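Local coordinates for protein fasciclin-1 (PDB 1O70) that acts as a neural cell adhesion molecule in Drosophila, and is represented here by its third and fourth FAS1 domains, at residues R92-N95 and I99-V102; N114-G117 and T122-T125; M171-K176 and K202-T207; E208-S213 and I303-L308. All coordinates share one frame; numbering follows the deposited sequence.

Contact 1 (R92-N95 and I99-V102)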
# COMPACT_ATOMS: atom_id res chain seq x y z
N ARG A 92 -4.72 17.58 7.59
CA ARG A 92 -3.50 18.39 7.51
C ARG A 92 -2.74 18.31 8.82
O ARG A 92 -1.54 18.03 8.85
CB ARG A 92 -3.81 19.86 7.25
CG ARG A 92 -3.80 20.28 5.81
CD ARG A 92 -3.13 21.64 5.65
NE ARG A 92 -3.25 22.15 4.28
CZ ARG A 92 -4.39 22.58 3.76
NH1 ARG A 92 -5.50 22.57 4.49
NH2 ARG A 92 -4.43 22.99 2.50
N GLN A 93 -3.45 18.58 9.92
CA GLN A 93 -2.86 18.57 11.25
C GLN A 93 -2.24 17.25 11.64
O GLN A 93 -1.12 17.21 12.15
CB GLN A 93 -3.92 18.95 12.28
CG GLN A 93 -4.50 20.32 12.08
CD GLN A 93 -5.56 20.67 13.11
OE1 GLN A 93 -5.30 20.61 14.31
NE2 GLN A 93 -6.75 21.03 12.63
N LYS A 94 -2.97 16.16 11.43
CA LYS A 94 -2.47 14.84 11.79
C LYS A 94 -1.20 14.46 11.03
O LYS A 94 -0.40 13.68 11.52
CB LYS A 94 -3.55 13.79 11.56
CG LYS A 94 -4.78 13.96 12.43
CD LYS A 94 -5.64 12.71 12.42
CE LYS A 94 -4.94 11.55 13.13
NZ LYS A 94 -5.71 10.28 13.07
N ASN A 95 -1.02 15.01 9.83
CA ASN A 95 0.17 14.69 9.05
C ASN A 95 1.28 15.72 9.23
O ASN A 95 2.28 15.68 8.50
CB ASN A 95 -0.17 14.56 7.56
CG ASN A 95 -0.84 13.24 7.23
OD1 ASN A 95 -0.73 12.27 7.97
ND2 ASN A 95 -1.53 13.20 6.10
N ILE A 99 3.32 10.87 9.25
CA ILE A 99 2.19 10.46 8.44
C ILE A 99 1.25 9.66 9.34
O ILE A 99 1.67 8.67 9.95
CB ILE A 99 2.64 9.57 7.26
CG1 ILE A 99 3.53 10.37 6.32
CG2 ILE A 99 1.42 9.01 6.53
CD1 ILE A 99 4.21 9.54 5.24
N ALA A 100 0.01 10.10 9.45
CA ALA A 100 -0.96 9.40 10.28
C ALA A 100 -1.62 8.29 9.48
O ALA A 100 -2.26 8.53 8.46
CB ALA A 100 -2.01 10.36 10.79
N GLN A 101 -1.46 7.06 9.95
CA GLN A 101 -2.08 5.94 9.29
C GLN A 101 -3.43 5.82 9.97
O GLN A 101 -3.52 5.58 11.18
CB GLN A 101 -1.25 4.69 9.48
CG GLN A 101 0.14 4.86 8.95
CD GLN A 101 0.92 3.58 9.04
OE1 GLN A 101 0.86 2.88 10.06
NE2 GLN A 101 1.67 3.26 7.98
N VAL A 102 -4.48 6.01 9.17
CA VAL A 102 -5.85 5.99 9.64
C VAL A 102 -6.53 4.64 9.47
O VAL A 102 -6.64 4.12 8.36
CB VAL A 102 -6.65 7.04 8.87
CG1 VAL A 102 -8.02 7.19 9.49
CG2 VAL A 102 -5.90 8.36 8.88
O HOH W 1 -2.42 10.48 6.78
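Ala-100 and Asn-95 join across the turn that leads from helix 88-94 to the short edge strand 102-103 in the third FAS1 domain. Asn-95 is the first residue to leave the helical backbone conformation. Its side-chain carbonyl reaches back across the turn to the chain that returns past it. Ala-100 N gives its proton to Asn-95 OD1 at 2.7 Å. The bond is almost straight at hydrogen, 175°, and it meets the oxygen nearly along the C=O axis. Asn-95 has CG beside its own backbone N (chi1 -77°), which swings the amide toward the returning chain. A water gives a second proton to the same OD1, and its other proton goes to Ala-100 O at 2.6 Å. Both polar backbone groups of Ala-100 are therefore tied to one side-chain oxygen, one directly and one through water. A leucine in place of Asn-95 would probably leave Ala-100 N without its acceptor and the water without one of its two acceptors. Lys-94 adds apolar contact. Its chain bends at chi3 (68°), and CE comes to 3.9 Å from Ala-100 CB. Beyond the turn, the backbone of Val-102 is hydrogen-bonded to Leu-111 of strand 110-116. Ala-100 CB points toward the helix end and meets Lys-94 CB at 3.8 Å.

Contact 2 (N114-G117 and T122-T125). With NAG (2-acetamido-2-deoxy-beta-D-glucopyranose), chain B; NAG (2-acetamido-2-deoxy-beta-D-glucopyranose), chain C.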
# COMPACT_ATOMS: atom_id res chain seq x y z
N ASN A 114 -2.10 12.67 1.80
CA ASN A 114 -1.03 13.58 1.46
C ASN A 114 -1.73 14.87 1.04
O ASN A 114 -2.63 14.85 0.20
CB ASN A 114 -0.20 13.06 0.29
CG ASN A 114 0.91 14.03 -0.08
OD1 ASN A 114 1.73 14.39 0.75
ND2 ASN A 114 0.93 14.45 -1.34
N VAL A 115 -1.31 15.98 1.64
CA VAL A 115 -1.90 17.28 1.34
C VAL A 115 -0.89 18.25 0.74
O VAL A 115 0.20 18.43 1.28
CB VAL A 115 -2.49 17.94 2.61
CG1 VAL A 115 -3.02 19.32 2.27
CG2 VAL A 115 -3.60 17.07 3.20
N ARG A 116 -1.26 18.86 -0.38
CA ARG A 116 -0.41 19.84 -1.07
C ARG A 116 -1.17 21.16 -1.27
O ARG A 116 -2.38 21.15 -1.48
CB ARG A 116 -0.01 19.34 -2.45
CG ARG A 116 0.88 18.13 -2.48
CD ARG A 116 0.84 17.55 -3.88
NE ARG A 116 1.05 18.59 -4.89
CZ ARG A 116 0.80 18.43 -6.19
NH1 ARG A 116 0.32 17.28 -6.64
NH2 ARG A 116 1.04 19.43 -7.03
N GLY A 117 -0.43 22.27 -1.22
CA GLY A 117 -1.02 23.58 -1.42
C GLY A 117 -2.06 24.01 -0.41
O GLY A 117 -2.29 23.32 0.59
N THR A 122 -5.53 23.51 -3.01
CA THR A 122 -5.30 22.31 -2.23
C THR A 122 -5.53 21.03 -3.02
O THR A 122 -6.51 20.90 -3.76
CB THR A 122 -6.21 22.28 -0.99
OG1 THR A 122 -6.02 23.47 -0.22
CG2 THR A 122 -5.88 21.06 -0.13
N VAL A 123 -4.60 20.10 -2.87
CA VAL A 123 -4.71 18.81 -3.53
C VAL A 123 -4.56 17.75 -2.46
O VAL A 123 -3.53 17.67 -1.78
CB VAL A 123 -3.63 18.61 -4.61
CG1 VAL A 123 -3.57 17.14 -5.01
CG2 VAL A 123 -3.98 19.45 -5.83
N ILE A 124 -5.61 16.96 -2.29
CA ILE A 124 -5.60 15.90 -1.30
C ILE A 124 -5.69 14.55 -1.97
O ILE A 124 -6.58 14.31 -2.80
CB ILE A 124 -6.79 16.03 -0.35
CG1 ILE A 124 -6.80 17.43 0.26
CG2 ILE A 124 -6.71 14.97 0.73
CD1 ILE A 124 -8.17 17.86 0.77
N THR A 125 -4.76 13.68 -1.64
CA THR A 125 -4.76 12.33 -2.18
C THR A 125 -4.74 11.35 -1.02
O THR A 125 -4.35 11.70 0.10
CB THR A 125 -3.54 12.07 -3.10
OG1 THR A 125 -2.31 12.34 -2.40
CG2 THR A 125 -3.63 12.93 -4.37
C1 NAG B . -0.59 9.77 -4.91
C2 NAG B . 0.29 10.26 -3.76
C3 NAG B . 0.70 11.71 -4.05
C4 NAG B . 1.39 11.82 -5.42
C5 NAG B . 0.49 11.18 -6.50
C6 NAG B . 1.10 11.13 -7.88
C7 NAG B . -0.05 9.43 -1.53
C8 NAG B . -0.86 9.47 -0.24
N2 NAG B . -0.46 10.21 -2.52
O3 NAG B . 1.55 12.19 -3.02
O4 NAG B . 1.59 13.21 -5.74
O5 NAG B . 0.15 9.83 -6.14
O6 NAG B . 2.39 10.54 -7.84
O7 NAG B . 0.93 8.70 -1.62
C1 NAG C . 2.84 13.74 -5.53
C2 NAG C . 3.02 14.96 -6.42
C3 NAG C . 4.42 15.53 -6.21
C4 NAG C . 4.61 15.83 -4.71
C5 NAG C . 4.28 14.62 -3.83
C6 NAG C . 4.24 15.01 -2.36
C7 NAG C . 1.83 15.12 -8.50
C8 NAG C . 2.14 15.61 -9.91
N2 NAG C . 2.83 14.59 -7.80
O3 NAG C . 4.58 16.69 -6.98
O4 NAG C . 5.94 16.27 -4.43
O5 NAG C . 2.96 14.10 -4.15
O6 NAG C . 3.35 16.11 -2.16
O7 NAG C . 0.69 15.21 -8.05
O HOH W 2 -1.58 14.98 -2.24
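The beta hairpin of strands 110-116 and 123-128 brings Asn-114 and Arg-116 beside Thr-125 and Val-123. Two hydrogen-bonded antiparallel pairs hold it. Asn-114 N binds Thr-125 O and Thr-125 N binds Asn-114 O, each at 3.0 Å. Arg-116 and Val-123 form the second such pair, with Val-123 N on Arg-116 O at 2.8 Å. Between them, Val-115 and Ile-124 make a non-hydrogen-bonded pair, and their side chains face helix 88-94. The hairpin lies within the seven-stranded mixed sheet of the third FAS1 domain, and strand 131-141 continues the sheet past strand 123-128. That strand carries Asn-132, the glycosylated residue. Two sugars of a protein-linked glycan lie against the face that holds Asn-114, Arg-116 and Thr-125. N2 of the chain B sugar gives a proton to Thr-125 OG1 at 2.8 Å. Asn-114 ND2 gives one to O6 of the chain C sugar at 3.0 Å, with an angle of 168° at hydrogen. The aliphatic part of Arg-116 runs alongside this second sugar. The Arg-116 chain bends at chi3 (49°), and O3 of the sugar stands 4.2 Å above the guanidinium plane, over its centre. An alanine in place of Arg-116 would probably open a gap beside the second sugar and set that sugar freer to move. A water links Asn-114 O and Thr-125 OG1, 2.7 Å from the latter.

Contact 3 (M171-K176 and K202-T207). With SO4 (sulfate ion), chain E; SO4 (sulfate ion), chain D.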
# COMPACT_ATOMS: atom_id res chain seq x y z
N MET A 171 8.27 5.26 -2.54
CA MET A 171 9.07 4.23 -3.18
C MET A 171 10.09 4.80 -4.15
O MET A 171 10.83 4.05 -4.77
CB MET A 171 8.15 3.25 -3.92
CG MET A 171 7.16 2.49 -3.00
SD MET A 171 6.04 1.40 -3.90
CE MET A 171 4.85 0.92 -2.66
N SER A 172 10.17 6.13 -4.24
CA SER A 172 11.07 6.80 -5.18
C SER A 172 12.52 6.30 -5.23
O SER A 172 13.07 6.15 -6.32
CB SER A 172 11.07 8.32 -4.92
OG SER A 172 12.09 8.70 -4.01
N ASP A 173 13.12 6.03 -4.07
CA ASP A 173 14.50 5.54 -4.05
C ASP A 173 14.60 4.13 -4.63
O ASP A 173 15.39 3.87 -5.54
CB ASP A 173 15.06 5.55 -2.63
CG ASP A 173 15.49 6.93 -2.18
OD1 ASP A 173 15.50 7.85 -3.01
OD2 ASP A 173 15.81 7.12 -0.99
N THR A 174 13.79 3.22 -4.11
CA THR A 174 13.81 1.86 -4.61
C THR A 174 13.47 1.85 -6.10
O THR A 174 14.04 1.06 -6.86
CB THR A 174 12.84 0.95 -3.83
OG1 THR A 174 13.36 0.72 -2.52
CG2 THR A 174 12.67 -0.39 -4.53
N TYR A 175 12.57 2.72 -6.54
CA TYR A 175 12.19 2.75 -7.95
C TYR A 175 13.35 3.26 -8.80
O TYR A 175 13.61 2.75 -9.89
CB TYR A 175 10.96 3.63 -8.17
CG TYR A 175 10.71 4.00 -9.62
CD1 TYR A 175 10.44 3.02 -10.58
CD2 TYR A 175 10.77 5.33 -10.03
CE1 TYR A 175 10.22 3.37 -11.91
CE2 TYR A 175 10.56 5.69 -11.35
CZ TYR A 175 10.29 4.71 -12.29
OH TYR A 175 10.08 5.09 -13.59
N LYS A 176 14.05 4.26 -8.29
CA LYS A 176 15.17 4.82 -9.01
C LYS A 176 16.34 3.83 -9.09
O LYS A 176 16.98 3.69 -10.14
CB LYS A 176 15.63 6.12 -8.36
CG LYS A 176 16.88 6.68 -8.99
CD LYS A 176 16.92 8.19 -8.84
CE LYS A 176 17.11 8.60 -7.39
NZ LYS A 176 17.26 10.09 -7.32
N LYS A 202 12.84 6.61 3.54
CA LYS A 202 13.44 6.76 4.87
C LYS A 202 14.42 5.60 5.14
O LYS A 202 15.46 5.77 5.77
CB LYS A 202 12.36 6.77 5.96
CG LYS A 202 12.86 7.23 7.33
CD LYS A 202 11.82 7.00 8.43
CE LYS A 202 10.44 7.60 8.09
NZ LYS A 202 10.41 9.09 8.02
N GLY A 203 14.06 4.41 4.64
CA GLY A 203 14.91 3.25 4.80
C GLY A 203 16.24 3.43 4.09
O GLY A 203 17.28 3.18 4.69
N TRP A 204 16.23 3.85 2.82
CA TRP A 204 17.49 4.05 2.11
C TRP A 204 18.26 5.22 2.74
O TRP A 204 19.50 5.20 2.75
CB TRP A 204 17.28 4.32 0.62
CG TRP A 204 16.88 3.08 -0.15
CD1 TRP A 204 15.69 2.85 -0.78
CD2 TRP A 204 17.66 1.87 -0.33
NE1 TRP A 204 15.67 1.59 -1.33
CE2 TRP A 204 16.85 0.98 -1.07
CE3 TRP A 204 18.95 1.47 0.06
CZ2 TRP A 204 17.30 -0.30 -1.44
CZ3 TRP A 204 19.39 0.18 -0.30
CH2 TRP A 204 18.55 -0.68 -1.04
N GLN A 205 17.55 6.22 3.26
CA GLN A 205 18.24 7.37 3.88
C GLN A 205 18.99 6.88 5.10
O GLN A 205 20.10 7.32 5.38
CB GLN A 205 17.23 8.46 4.27
CG GLN A 205 16.52 9.08 3.07
CD GLN A 205 15.27 9.86 3.45
OE1 GLN A 205 14.39 10.09 2.62
NE2 GLN A 205 15.17 10.26 4.71
N LYS A 206 18.39 5.95 5.83
CA LYS A 206 19.04 5.39 7.00
C LYS A 206 20.29 4.62 6.56
O LYS A 206 21.32 4.68 7.23
CB LYS A 206 18.10 4.47 7.74
CG LYS A 206 17.01 5.21 8.48
CD LYS A 206 16.06 4.22 9.13
CE LYS A 206 14.98 4.94 9.93
NZ LYS A 206 14.01 3.96 10.52
N THR A 207 20.18 3.92 5.44
CA THR A 207 21.29 3.15 4.91
C THR A 207 22.42 4.09 4.49
O THR A 207 23.60 3.73 4.55
CB THR A 207 20.84 2.33 3.70
OG1 THR A 207 19.84 1.39 4.12
CG2 THR A 207 22.00 1.58 3.08
S SO4 E . 18.63 9.49 -3.67
O1 SO4 E . 18.79 10.56 -4.68
O2 SO4 E . 18.02 8.30 -4.30
O3 SO4 E . 19.96 9.13 -3.12
O4 SO4 E . 17.76 9.96 -2.58
S SO4 D . 9.36 8.24 3.38
O1 SO4 D . 8.61 8.45 2.15
O2 SO4 D . 9.94 6.88 3.36
O3 SO4 D . 10.45 9.22 3.50
O4 SO4 D . 8.44 8.37 4.53
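Asp-173 is the first residue of segment 171-176 to touch Trp-204. Its CB lies 3.3 Å from Trp-204 CD1. The two side chains run past each other in opposite directions, and carboxylate and indole planes stand 62° apart. Asp-173 OD2 comes to 3.5 Å from Trp-204 CB. The backbone N of Asp-173 is hydrogen-bonded to Asp-201, just ahead of segment 202-207, so the start of helix 172-177 is also tied to the start of helix 201-210. Both helices belong to the fourth FAS1 domain. Thr-174 follows and makes the polar link. Trp-204 NE1 gives its proton to Thr-174 OG1 at 2.7 Å, with 168° at hydrogen. The oxygen sits at the edge of the indole, in the ring plane, and the two side chains cross at about a right angle. Thr-174 has OG1 beside its backbone N (chi1 -71°), which turns the hydroxyl to the indole; the side chain also touches Tyr-196 and Val-198 of strand 193-199. Two residues on, Lys-176 NZ binds a sulfate oxygen, O1, at 3.1 Å. The sulfate probably comes from the crystallisation liquor. Thr-174 OG1 is also hydrogen-bonded to Pro-199 O, a carbonyl that can only accept. The buried hydroxyl thus takes one proton and gives one, which fixes its rotation and satisfies the indole N-H where the helices meet.

Contact 4 (E208-S213 and I303-L308)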
# COMPACT_ATOMS: atom_id res chain seq x y z
N GLU A 208 22.05 5.30 4.08
CA GLU A 208 23.05 6.29 3.69
C GLU A 208 23.89 6.68 4.90
O GLU A 208 25.09 6.91 4.78
CB GLU A 208 22.38 7.54 3.10
CG GLU A 208 23.30 8.42 2.26
CD GLU A 208 24.19 9.33 3.10
OE1 GLU A 208 25.21 9.84 2.57
OE2 GLU A 208 23.87 9.56 4.29
N LEU A 209 23.26 6.76 6.07
CA LEU A 209 23.97 7.11 7.29
C LEU A 209 24.85 5.96 7.74
O LEU A 209 25.97 6.17 8.20
CB LEU A 209 22.99 7.45 8.42
CG LEU A 209 22.08 8.67 8.18
CD1 LEU A 209 21.01 8.74 9.26
CD2 LEU A 209 22.92 9.93 8.17
N ASP A 210 24.36 4.73 7.59
CA ASP A 210 25.12 3.56 8.00
C ASP A 210 26.31 3.25 7.10
O ASP A 210 27.39 2.92 7.58
CB ASP A 210 24.23 2.31 8.03
CG ASP A 210 23.29 2.29 9.21
OD1 ASP A 210 23.72 2.65 10.33
OD2 ASP A 210 22.12 1.87 9.02
N TYR A 211 26.07 3.31 5.80
CA TYR A 211 27.08 3.00 4.80
C TYR A 211 27.02 4.02 3.66
O TYR A 211 26.58 3.71 2.56
CB TYR A 211 26.81 1.62 4.22
CG TYR A 211 26.36 0.58 5.22
CD1 TYR A 211 25.06 0.08 5.19
CD2 TYR A 211 27.24 0.06 6.16
CE1 TYR A 211 24.65 -0.92 6.06
CE2 TYR A 211 26.84 -0.94 7.04
CZ TYR A 211 25.55 -1.42 6.98
OH TYR A 211 25.15 -2.43 7.83
N PRO A 212 27.49 5.25 3.92
CA PRO A 212 27.48 6.34 2.93
C PRO A 212 28.12 6.03 1.58
O PRO A 212 27.59 6.43 0.53
CB PRO A 212 28.19 7.48 3.66
CG PRO A 212 29.11 6.75 4.61
CD PRO A 212 28.26 5.63 5.12
N SER A 213 29.24 5.32 1.59
CA SER A 213 29.92 4.96 0.36
C SER A 213 29.18 3.88 -0.41
O SER A 213 29.01 3.96 -1.63
CB SER A 213 31.36 4.50 0.65
OG SER A 213 32.22 5.62 0.82
N ILE A 303 8.86 -1.86 3.44
CA ILE A 303 9.59 -2.12 4.66
C ILE A 303 10.40 -0.93 5.17
O ILE A 303 10.65 0.02 4.43
CB ILE A 303 10.46 -3.37 4.49
CG1 ILE A 303 11.53 -3.16 3.43
CG2 ILE A 303 9.55 -4.54 4.08
CD1 ILE A 303 12.41 -4.39 3.23
N ASP A 304 10.77 -0.98 6.45
CA ASP A 304 11.51 0.11 7.10
C ASP A 304 12.98 0.20 6.76
O ASP A 304 13.58 1.28 6.83
CB ASP A 304 11.40 -0.02 8.62
CG ASP A 304 10.15 0.64 9.19
OD1 ASP A 304 9.74 0.24 10.30
OD2 ASP A 304 9.60 1.58 8.56
N TYR A 305 13.56 -0.93 6.39
CA TYR A 305 14.98 -0.98 6.08
C TYR A 305 15.19 -2.09 5.06
O TYR A 305 14.53 -3.13 5.11
CB TYR A 305 15.77 -1.28 7.36
CG TYR A 305 17.26 -1.01 7.28
CD1 TYR A 305 17.76 0.29 7.32
CD2 TYR A 305 18.18 -2.07 7.13
CE1 TYR A 305 19.13 0.54 7.23
CE2 TYR A 305 19.55 -1.82 7.04
CZ TYR A 305 20.02 -0.52 7.08
OH TYR A 305 21.37 -0.25 6.96
N PRO A 306 16.12 -1.90 4.12
CA PRO A 306 16.41 -2.89 3.09
C PRO A 306 17.11 -4.14 3.62
O PRO A 306 17.83 -4.08 4.61
CB PRO A 306 17.28 -2.12 2.10
CG PRO A 306 18.01 -1.17 3.00
CD PRO A 306 16.95 -0.69 3.94
N LEU A 307 16.86 -5.29 2.99
CA LEU A 307 17.50 -6.53 3.41
C LEU A 307 18.99 -6.39 3.06
O LEU A 307 19.41 -6.77 1.97
CB LEU A 307 16.90 -7.71 2.66
CG LEU A 307 15.41 -7.89 2.91
CD1 LEU A 307 14.84 -8.94 1.98
CD2 LEU A 307 15.17 -8.27 4.37
N LEU A 308 19.77 -5.84 3.99
CA LEU A 308 21.19 -5.63 3.75
C LEU A 308 22.06 -5.85 4.99
O LEU A 308 21.71 -5.41 6.09
CB LEU A 308 21.41 -4.21 3.21
CG LEU A 308 22.69 -3.90 2.42
CD1 LEU A 308 22.73 -4.75 1.16
CD2 LEU A 308 22.72 -2.42 2.07
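Tyr-305 OH touches two groups at the corner joining helices 201-210 and 212-218: Asp-210 OD2, 3.0 Å away, and the ring of Tyr-211. Tyr-211 CE1 is 3.5 Å from the same hydroxyl oxygen. The corner belongs to the fourth FAS1 domain, and the chain that meets it is the loop leaving strand 298-303. Tyr-211 is both the first residue past helix 201-210 and the N-cap residue of the next helix. The two tyrosine side chains cross at about a right angle. The planes of the Asp-210 carboxylate and the Tyr-305 ring are turned 73° apart. Tyr-305 reaches the corner because its first torsion holds CG opposite the backbone N (chi1 -165°), sending the ring out from the loop. Thr-207 and Lys-206, on helix 201-210, pack against the same ring. Further on, Leu-307 is the centre of an inverse gamma turn, and its backbone is hydrogen-bonded to Arg-233 and His-234. The contact lies at the surface, and few atoms meet. Two neighbours in sequence also lie over the rings. Pro-306 CD stands 3.4 Å above the Tyr-305 plane, toward the rim. Asp-210 CB sits 3.7 Å above the plane of Tyr-211, over the ring centre.

The four contacts follow one another along the chain and fall into two pairs, one in each FAS1 domain. Contacts 1 and 2 lie in the third domain, centres 12 Å apart. Arg-92 of helix 88-94 joins them through a hydrogen bond from NH2 to Gly-117 O. Contacts 3 and 4 lie in the fourth domain, centres 8 Å apart. They share helix 201-210, whose Trp-204 and Thr-207 pack on Pro-306. Between the pairs, centres are 21 to 30 Å apart and no atoms touch. Each domain has its own seven-stranded mixed sheet with the same strand order, so the contacts sample different parts of a repeated fold.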